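PDB 2CY5: epidermal growth factor receptor pathway substrate 8-like protein 1 from Mus musculus, which carries a phosphotyrosine-binding (PTB) domain and probably takes part in signal transduction by recognising peptide motifs of partner proteins. Local coordinates for residues V13-F19 with P107-Q113. Numbering follows the deposited sequence.
Sequences VNHLVTF and PDVHFFQ
Antiparallel pairing joins the first strand of the chain, through residues 13-19, to the last strand in sequence, through 108-113, as inner neighbours of the antiparallel sheet in the buried centre of the domain; the strand axes run at 144°. Asn14-Gln113, Val17-Phe111 and Phe19-Val109 are hydrogen-bonded pairs, His15-Phe112 and Thr18-His110 non-hydrogen-bonded. A classic beta bulge shifts the register by one: Leu16, with helix-like phi/psi of -104/-50°, and Val17 both face Phe111, whose O accepts Leu16 N at 2.8 Å and, weakly, Val17 N at 3.5 Å. Phe111 N donates back to Val17 O at 2.9 Å. On one face, Thr18 OG1 lies 2.8 Å from His110 ND1 and 2.9 Å from His15 NE2, linking the three polar side chains by hydrogen bonds, while the His15 edge meets the Phe112 face (centroids 5.4 Å). On the other, Phe19 (chi1 p) lays its ring over Val109 CB (CH-pi, 4.0 Å to the centroid), and Asn14 ND2 bonds Gln113 OE1 at 3.0 Å. Such closure of first strand on last, before a C-terminal helix, is characteristic of the PH-like fold of PTB domains.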
loop_
_atom_site.group_PDB
_atom_site.type_symbol
_atom_site.label_atom_id
_atom_site.label_comp_id
_atom_site.label_asym_id
_atom_site.label_seq_id
_atom_site.Cartn_x
_atom_site.Cartn_y
_atom_site.Cartn_z
ATOM N N VAL A 13 7.758 -14.784 9.445
ATOM C CA VAL A 13 8.625 -13.657 9.702
ATOM C C VAL A 13 7.825 -12.696 10.593
ATOM O O VAL A 13 6.620 -12.866 10.713
ATOM C CB VAL A 13 8.934 -12.872 8.339
ATOM C CG1 VAL A 13 9.651 -13.809 7.364
ATOM C CG2 VAL A 13 7.640 -12.380 7.776
ATOM N N ASN A 14 8.496 -11.654 11.043
ATOM C CA ASN A 14 7.808 -10.554 11.750
ATOM C C ASN A 14 7.922 -9.338 10.841
ATOM O O ASN A 14 9.024 -8.840 10.552
ATOM C CB ASN A 14 8.621 -10.213 13.043
ATOM C CG ASN A 14 8.327 -11.250 14.182
ATOM O OD1 ASN A 14 7.359 -11.835 14.180
ATOM N ND2 ASN A 14 9.216 -11.433 15.053
ATOM N N HIS A 15 6.805 -8.787 10.473
ATOM C CA HIS A 15 6.933 -7.536 9.686
ATOM C C HIS A 15 7.318 -6.437 10.665
ATOM O O HIS A 15 6.740 -6.364 11.792
ATOM C CB HIS A 15 5.529 -7.297 9.086
ATOM C CG HIS A 15 5.438 -5.916 8.503
ATOM N ND1 HIS A 15 4.943 -4.807 9.209
ATOM C CD2 HIS A 15 5.846 -5.435 7.296
ATOM C CE1 HIS A 15 5.061 -3.720 8.453
ATOM N NE2 HIS A 15 5.599 -4.068 7.283
ATOM N N LEU A 16 8.256 -5.586 10.364
ATOM C CA LEU A 16 8.622 -4.541 11.299
ATOM C C LEU A 16 8.026 -3.184 10.837
ATOM O O LEU A 16 7.470 -2.531 11.666
ATOM C CB LEU A 16 10.109 -4.348 11.343
ATOM C CG LEU A 16 10.800 -5.683 11.817
ATOM C CD1 LEU A 16 12.347 -5.349 11.947
ATOM C CD2 LEU A 16 10.270 -6.003 13.233
ATOM N N VAL A 17 8.201 -2.759 9.579
ATOM C CA VAL A 17 7.689 -1.417 9.153
ATOM C C VAL A 17 7.662 -1.384 7.587
ATOM O O VAL A 17 8.372 -2.197 6.921
ATOM C CB VAL A 17 8.768 -0.299 9.643
ATOM C CG1 VAL A 17 9.977 -0.165 8.701
ATOM C CG2 VAL A 17 8.027 1.048 9.644
ATOM N N THR A 18 6.750 -0.587 7.003
ATOM C CA THR A 18 6.711 -0.314 5.594
ATOM C C THR A 18 6.691 1.234 5.525
ATOM O O THR A 18 5.865 1.884 6.280
ATOM C CB THR A 18 5.483 -0.845 5.036
ATOM O OG1 THR A 18 5.490 -2.288 5.047
ATOM C CG2 THR A 18 5.330 -0.331 3.559
ATOM N N PHE A 19 7.514 1.876 4.725
ATOM C CA PHE A 19 7.468 3.321 4.615
ATOM C C PHE A 19 7.743 3.718 3.181
ATOM O O PHE A 19 8.386 2.940 2.437
ATOM C CB PHE A 19 8.440 3.977 5.655
ATOM C CG PHE A 19 9.923 3.720 5.413
ATOM C CD1 PHE A 19 10.581 4.318 4.394
ATOM C CD2 PHE A 19 10.606 2.832 6.292
ATOM C CE1 PHE A 19 11.994 4.057 4.179
ATOM C CE2 PHE A 19 12.001 2.549 6.114
ATOM C CZ PHE A 19 12.684 3.144 5.078
ATOM N N PRO A 107 7.808 4.279 -4.573
ATOM C CA PRO A 107 8.069 2.868 -4.177
ATOM C C PRO A 107 7.996 2.836 -2.609
ATOM O O PRO A 107 8.031 3.872 -1.923
ATOM C CB PRO A 107 9.523 2.632 -4.513
ATOM C CG PRO A 107 10.061 4.006 -5.034
ATOM C CD PRO A 107 8.978 4.946 -5.190
ATOM N N ASP A 108 7.925 1.615 -2.052
ATOM C CA ASP A 108 7.878 1.498 -0.583
ATOM C C ASP A 108 9.049 0.544 -0.195
ATOM O O ASP A 108 9.381 -0.401 -1.017
ATOM C CB ASP A 108 6.629 0.699 -0.221
ATOM C CG ASP A 108 5.314 1.428 -0.566
ATOM O OD1 ASP A 108 5.375 2.603 -0.158
ATOM O OD2 ASP A 108 4.312 0.858 -1.155
ATOM N N VAL A 109 9.537 0.790 1.025
ATOM C CA VAL A 109 10.514 -0.105 1.635
ATOM C C VAL A 109 9.758 -0.975 2.671
ATOM O O VAL A 109 9.078 -0.403 3.543
ATOM C CB VAL A 109 11.562 0.705 2.339
ATOM C CG1 VAL A 109 12.415 -0.273 3.281
ATOM C CG2 VAL A 109 12.361 1.448 1.222
ATOM N N HIS A 110 9.865 -2.293 2.600
ATOM C CA HIS A 110 9.257 -3.132 3.634
ATOM C C HIS A 110 10.470 -3.866 4.419
ATOM O O HIS A 110 11.412 -4.432 3.781
ATOM C CB HIS A 110 8.437 -4.204 3.019
ATOM C CG HIS A 110 7.335 -3.733 2.102
ATOM N ND1 HIS A 110 6.085 -3.379 2.578
ATOM C CD2 HIS A 110 7.301 -3.530 0.747
ATOM C CE1 HIS A 110 5.345 -2.955 1.549
ATOM N NE2 HIS A 110 6.056 -3.025 0.437
ATOM N N PHE A 111 10.456 -3.826 5.746
ATOM C CA PHE A 111 11.475 -4.543 6.531
ATOM C C PHE A 111 10.792 -5.660 7.318
ATOM O O PHE A 111 9.723 -5.448 8.017
ATOM C CB PHE A 111 12.131 -3.611 7.538
ATOM C CG PHE A 111 13.307 -2.870 7.038
ATOM C CD1 PHE A 111 14.502 -3.485 6.867
ATOM C CD2 PHE A 111 13.201 -1.494 6.802
ATOM C CE1 PHE A 111 15.647 -2.775 6.495
ATOM C CE2 PHE A 111 14.333 -0.728 6.419
ATOM C CZ PHE A 111 15.606 -1.352 6.267
ATOM N N PHE A 112 11.469 -6.849 7.296
ATOM C CA PHE A 112 10.994 -8.055 8.029
ATOM C C PHE A 112 12.139 -8.631 8.790
ATOM O O PHE A 112 13.294 -8.486 8.411
ATOM C CB PHE A 112 10.422 -9.123 7.086
ATOM C CG PHE A 112 9.337 -8.625 6.189
ATOM C CD1 PHE A 112 9.654 -8.006 4.932
ATOM C CD2 PHE A 112 8.030 -8.843 6.478
ATOM C CE1 PHE A 112 8.654 -7.668 3.980
ATOM C CE2 PHE A 112 6.939 -8.490 5.530
ATOM C CZ PHE A 112 7.272 -7.916 4.263
ATOM N N GLN A 113 11.820 -9.181 9.948
ATOM C CA GLN A 113 12.835 -9.793 10.856
ATOM C C GLN A 113 12.663 -11.244 10.581
ATOM O O GLN A 113 11.564 -11.774 10.530
ATOM C CB GLN A 113 12.417 -9.607 12.269
ATOM C CG GLN A 113 13.362 -10.088 13.232
ATOM C CD GLN A 113 12.914 -9.624 14.587
ATOM O OE1 GLN A 113 11.710 -9.758 15.016
ATOM N NE2 GLN A 113 13.866 -9.053 15.282
#